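Bifunctional purine biosynthetic protein ADE5,7 (Cryptococcus neoformans var. grubii serotype A, PDB 7LVO) catalyses two steps of de novo purine synthesis, with this N-terminal half joining phosphoribosylamine to glycine at the expense of ATP and the remainder forming aminoimidazole ribonucleotide. Local coordinates at residues L236-S247 against F312-T323. Sequence-based numbering, arbitrary orientation.
Sequences LSGPEISVLAFS and FVGMLFTGFMIT
The two central strands of a four-stranded antiparallel sheet in the ATP-grasp domain, 240-247 and 315-323, pair from Glu240 opposite Met321 to Ser247 opposite Gly314. Four hydrogen-bonded pairs, Ile241 with Phe320, Val243 with Thr318, Ala245 with Leu316 and Ser247 with Gly314, carry two backbone bonds each. Glycine apart, their side chains share one face, where CG2 of Val243 lies 3.5 Å from CE1 of Phe320, a ring broad enough to reach helix 287-307 behind the sheet. Ile241 meets Ile322 through its CD1, 3.7 Å from CD1 of the partner. Thr318, polar on this largely apolar face, shares a water through OG1 at 2.7 Å; the same water donates to the carbonyls of Val243 and Leu316.

The other face turns toward the probable metal site of the ATP-grasp fold: Glu331 and Asn333, predicted magnesium ligands, belong to the neighbouring strand 326-333, and the Phe317 side chain packs on Asn333. Branched Leu244 approaches this ring obliquely, its CD1 3.3 Å from CD2 of Phe317, while Ser242, small enough to fit beside CZ of Phe317, hydrogen-bonds through OG to Glu340. Glu240 places OE1 in a salt bridge with Lys262, and a water lies within hydrogen-bonding distance of both OE1 and Phe320 O. Flexible Met315 bends at chi2 (46°) and chi3 (58°), which carries CE over the centre of the Phe246 ring in a CH-pi contact, 3.9 Å from the centroid.

At the far end Ser247, with OG anti to its own N (chi1 173°), donates from OG to Phe312 O at 2.8 Å. Gly314 turns the chain there at a positive phi that glycine, lacking a CB, adopts without strain. Around the opposite end, Met321 extends until SD sits 3.4 Å from CB of Leu236.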
loop_
_atom_site.group_PDB
_atom_site.type_symbol
_atom_site.label_atom_id
_atom_site.label_comp_id
_atom_site.label_asym_id
_atom_site.label_seq_id
_atom_site.Cartn_x
_atom_site.Cartn_y
_atom_site.Cartn_z
ATOM N N LEU A 236 4.674 12.573 -16.618
ATOM C CA LEU A 236 5.420 11.553 -17.340
ATOM C C LEU A 236 4.467 10.530 -17.948
ATOM O O LEU A 236 3.374 10.284 -17.430
ATOM C CB LEU A 236 6.416 10.851 -16.415
ATOM C CG LEU A 236 7.457 11.747 -15.745
ATOM C CD1 LEU A 236 8.382 10.916 -14.854
ATOM C CD2 LEU A 236 8.255 12.523 -16.775
ATOM N N SER A 237 4.897 9.934 -19.056
ATOM C CA SER A 237 4.119 8.939 -19.774
ATOM C C SER A 237 4.828 7.594 -19.717
ATOM O O SER A 237 6.053 7.519 -19.851
ATOM C CB SER A 237 3.910 9.359 -21.233
ATOM O OG SER A 237 3.249 10.610 -21.314
ATOM N N GLY A 238 4.049 6.534 -19.531
ATOM C CA GLY A 238 4.583 5.195 -19.469
ATOM C C GLY A 238 3.818 4.324 -18.495
ATOM O O GLY A 238 3.056 4.819 -17.661
ATOM N N PRO A 239 4.008 3.008 -18.582
ATOM C CA PRO A 239 3.334 2.108 -17.639
ATOM C C PRO A 239 3.947 2.204 -16.250
ATOM O O PRO A 239 5.117 2.551 -16.082
ATOM C CB PRO A 239 3.552 0.721 -18.254
ATOM C CG PRO A 239 4.850 0.857 -18.988
ATOM C CD PRO A 239 4.873 2.275 -19.528
ATOM N N GLU A 240 3.135 1.885 -15.249
ATOM C CA GLU A 240 3.542 1.941 -13.859
ATOM C C GLU A 240 3.723 0.531 -13.311
ATOM O O GLU A 240 3.045 -0.413 -13.733
ATOM C CB GLU A 240 2.516 2.701 -13.015
ATOM C CG GLU A 240 2.301 4.142 -13.446
ATOM C CD GLU A 240 1.329 4.885 -12.545
ATOM O OE1 GLU A 240 1.190 4.501 -11.363
ATOM O OE2 GLU A 240 0.705 5.855 -13.017
ATOM N N ILE A 241 4.655 0.399 -12.371
ATOM C CA ILE A 241 4.881 -0.856 -11.667
ATOM C C ILE A 241 5.058 -0.552 -10.185
ATOM O O ILE A 241 5.476 0.545 -9.800
ATOM C CB ILE A 241 6.100 -1.631 -12.210
ATOM C CG1 ILE A 241 7.385 -0.823 -12.028
ATOM C CG2 ILE A 241 5.893 -1.985 -13.678
ATOM C CD1 ILE A 241 8.648 -1.594 -12.371
ATOM N N SER A 242 4.721 -1.528 -9.350
ATOM C CA SER A 242 4.894 -1.434 -7.907
ATOM C C SER A 242 6.012 -2.379 -7.483
ATOM O O SER A 242 6.003 -3.561 -7.849
ATOM C CB SER A 242 3.597 -1.785 -7.177
ATOM O OG SER A 242 2.553 -0.878 -7.507
ATOM N N VAL A 243 6.965 -1.860 -6.709
ATOM C CA VAL A 243 8.070 -2.650 -6.175
ATOM C C VAL A 243 8.006 -2.559 -4.655
ATOM O O VAL A 243 8.328 -1.515 -4.079
ATOM C CB VAL A 243 9.429 -2.166 -6.698
ATOM C CG1 VAL A 243 10.549 -3.010 -6.112
ATOM C CG2 VAL A 243 9.460 -2.204 -8.222
ATOM N N LEU A 244 7.580 -3.638 -4.013
ATOM C CA LEU A 244 7.543 -3.740 -2.563
ATOM C C LEU A 244 8.794 -4.455 -2.070
ATOM O O LEU A 244 9.195 -5.480 -2.631
ATOM C CB LEU A 244 6.295 -4.495 -2.099
ATOM C CG LEU A 244 4.969 -3.756 -2.271
ATOM C CD1 LEU A 244 4.566 -3.685 -3.736
ATOM C CD2 LEU A 244 3.889 -4.438 -1.432
ATOM N N ALA A 245 9.395 -3.921 -1.007
ATOM C CA ALA A 245 10.648 -4.452 -0.483
ATOM C C ALA A 245 10.670 -4.339 1.033
ATOM O O ALA A 245 10.342 -3.286 1.584
ATOM C CB ALA A 245 11.848 -3.704 -1.083
ATOM N N PHE A 246 11.060 -5.424 1.698
ATOM C CA PHE A 246 11.277 -5.402 3.138
ATOM C C PHE A 246 12.603 -4.727 3.451
ATOM O O PHE A 246 13.589 -4.911 2.735
ATOM C CB PHE A 246 11.274 -6.822 3.706
ATOM C CG PHE A 246 9.981 -7.556 3.508
ATOM C CD1 PHE A 246 8.955 -7.442 4.424
ATOM C CD2 PHE A 246 9.795 -8.372 2.395
ATOM C CE1 PHE A 246 7.759 -8.124 4.238
ATOM C CE2 PHE A 246 8.610 -9.045 2.202
ATOM C CZ PHE A 246 7.587 -8.929 3.132
ATOM N N SER A 247 12.633 -3.964 4.545
ATOM C CA SER A 247 13.824 -3.219 4.929
ATOM C C SER A 247 14.007 -3.255 6.433
ATOM O O SER A 247 13.041 -3.091 7.189
ATOM C CB SER A 247 13.742 -1.758 4.467
ATOM O OG SER A 247 14.817 -1.001 4.972
ATOM N N PHE A 312 15.164 3.738 7.462
ATOM C CA PHE A 312 13.819 3.278 7.163
ATOM C C PHE A 312 13.691 1.802 7.521
ATOM O O PHE A 312 14.440 0.962 7.002
ATOM C CB PHE A 312 13.465 3.469 5.686
ATOM C CG PHE A 312 12.059 3.044 5.352
ATOM C CD1 PHE A 312 11.783 1.728 5.007
ATOM C CD2 PHE A 312 11.009 3.951 5.415
ATOM C CE1 PHE A 312 10.490 1.333 4.718
ATOM C CE2 PHE A 312 9.717 3.556 5.110
ATOM C CZ PHE A 312 9.461 2.240 4.770
ATOM N N VAL A 313 12.740 1.491 8.394
ATOM C CA VAL A 313 12.419 0.122 8.773
ATOM C C VAL A 313 10.963 -0.136 8.411
ATOM O O VAL A 313 10.091 0.696 8.692
ATOM C CB VAL A 313 12.667 -0.124 10.274
ATOM C CG1 VAL A 313 12.332 -1.561 10.633
ATOM C CG2 VAL A 313 14.114 0.198 10.636
ATOM N N GLY A 314 10.705 -1.277 7.777
ATOM C CA GLY A 314 9.348 -1.642 7.418
ATOM C C GLY A 314 9.203 -2.048 5.968
ATOM O O GLY A 314 10.131 -2.612 5.376
ATOM N N MET A 315 8.038 -1.768 5.386
ATOM C CA MET A 315 7.736 -2.117 4.003
ATOM C C MET A 315 7.856 -0.853 3.158
ATOM O O MET A 315 7.029 0.058 3.269
ATOM C CB MET A 315 6.339 -2.733 3.888
ATOM C CG MET A 315 5.778 -2.764 2.472
ATOM S SD MET A 315 6.963 -3.343 1.237
ATOM C CE MET A 315 7.381 -4.958 1.887
ATOM N N LEU A 316 8.883 -0.807 2.309
ATOM C CA LEU A 316 9.070 0.293 1.372
ATOM C C LEU A 316 8.351 -0.043 0.068
ATOM O O LEU A 316 8.772 -0.942 -0.668
ATOM C CB LEU A 316 10.554 0.553 1.134
ATOM C CG LEU A 316 10.863 1.693 0.165
ATOM C CD1 LEU A 316 10.472 3.024 0.781
ATOM C CD2 LEU A 316 12.330 1.682 -0.241
ATOM N N PHE A 317 7.264 0.669 -0.211
ATOM C CA PHE A 317 6.500 0.514 -1.448
ATOM C C PHE A 317 6.862 1.682 -2.364
ATOM O O PHE A 317 6.483 2.834 -2.102
ATOM C CB PHE A 317 4.998 0.484 -1.163
ATOM C CG PHE A 317 4.137 0.382 -2.396
ATOM C CD1 PHE A 317 3.990 1.463 -3.251
ATOM C CD2 PHE A 317 3.461 -0.788 -2.688
ATOM C CE1 PHE A 317 3.196 1.372 -4.382
ATOM C CE2 PHE A 317 2.660 -0.881 -3.819
ATOM C CZ PHE A 317 2.532 0.206 -4.661
ATOM N N THR A 318 7.584 1.389 -3.439
ATOM C CA THR A 318 8.021 2.397 -4.395
ATOM C C THR A 318 7.201 2.252 -5.669
ATOM O O THR A 318 7.202 1.187 -6.295
ATOM C CB THR A 318 9.515 2.257 -4.700
ATOM O OG1 THR A 318 10.248 2.240 -3.474
ATOM C CG2 THR A 318 9.994 3.411 -5.564
ATOM N N GLY A 319 6.477 3.309 -6.027
ATOM C CA GLY A 319 5.724 3.321 -7.261
ATOM C C GLY A 319 6.527 3.913 -8.396
ATOM O O GLY A 319 6.882 5.096 -8.354
ATOM N N PHE A 320 6.817 3.100 -9.408
ATOM C CA PHE A 320 7.619 3.512 -10.545
ATOM C C PHE A 320 6.741 3.795 -11.763
ATOM O O PHE A 320 5.633 3.280 -11.901
ATOM C CB PHE A 320 8.641 2.430 -10.924
ATOM C CG PHE A 320 9.707 2.208 -9.907
ATOM C CD1 PHE A 320 9.511 1.327 -8.856
ATOM C CD2 PHE A 320 10.919 2.871 -10.000
ATOM C CE1 PHE A 320 10.497 1.122 -7.920
ATOM C CE2 PHE A 320 11.907 2.662 -9.066
ATOM C CZ PHE A 320 11.692 1.786 -8.024
ATOM N N MET A 321 7.265 4.628 -12.653
ATOM C CA MET A 321 6.788 4.724 -14.026
ATOM C C MET A 321 7.965 4.377 -14.926
ATOM O O MET A 321 9.026 5.008 -14.834
ATOM C CB MET A 321 6.255 6.119 -14.353
ATOM C CG MET A 321 5.806 6.247 -15.807
ATOM S SD MET A 321 4.926 7.771 -16.174
ATOM C CE MET A 321 3.389 7.504 -15.277
ATOM N N ILE A 322 7.791 3.364 -15.769
ATOM C CA ILE A 322 8.820 2.962 -16.719
ATOM C C ILE A 322 8.662 3.865 -17.940
ATOM O O ILE A 322 7.812 3.624 -18.798
ATOM C CB ILE A 322 8.713 1.483 -17.091
ATOM C CG1 ILE A 322 8.714 0.613 -15.834
ATOM C CG2 ILE A 322 9.856 1.094 -18.025
ATOM C CD1 ILE A 322 9.910 0.822 -14.933
ATOM N N THR A 323 9.461 4.920 -18.009
ATOM C CA THR A 323 9.424 5.833 -19.141
ATOM C C THR A 323 10.373 5.342 -20.229
ATOM O O THR A 323 11.115 4.372 -20.052
ATOM C CB THR A 323 9.802 7.250 -18.708
ATOM O OG1 THR A 323 11.213 7.322 -18.480
ATOM C CG2 THR A 323 9.058 7.637 -17.430
HETATM O O HOH W 1 3.524 3.382 -9.786
HETATM O O HOH W 2 10.545 -0.349 -2.678
#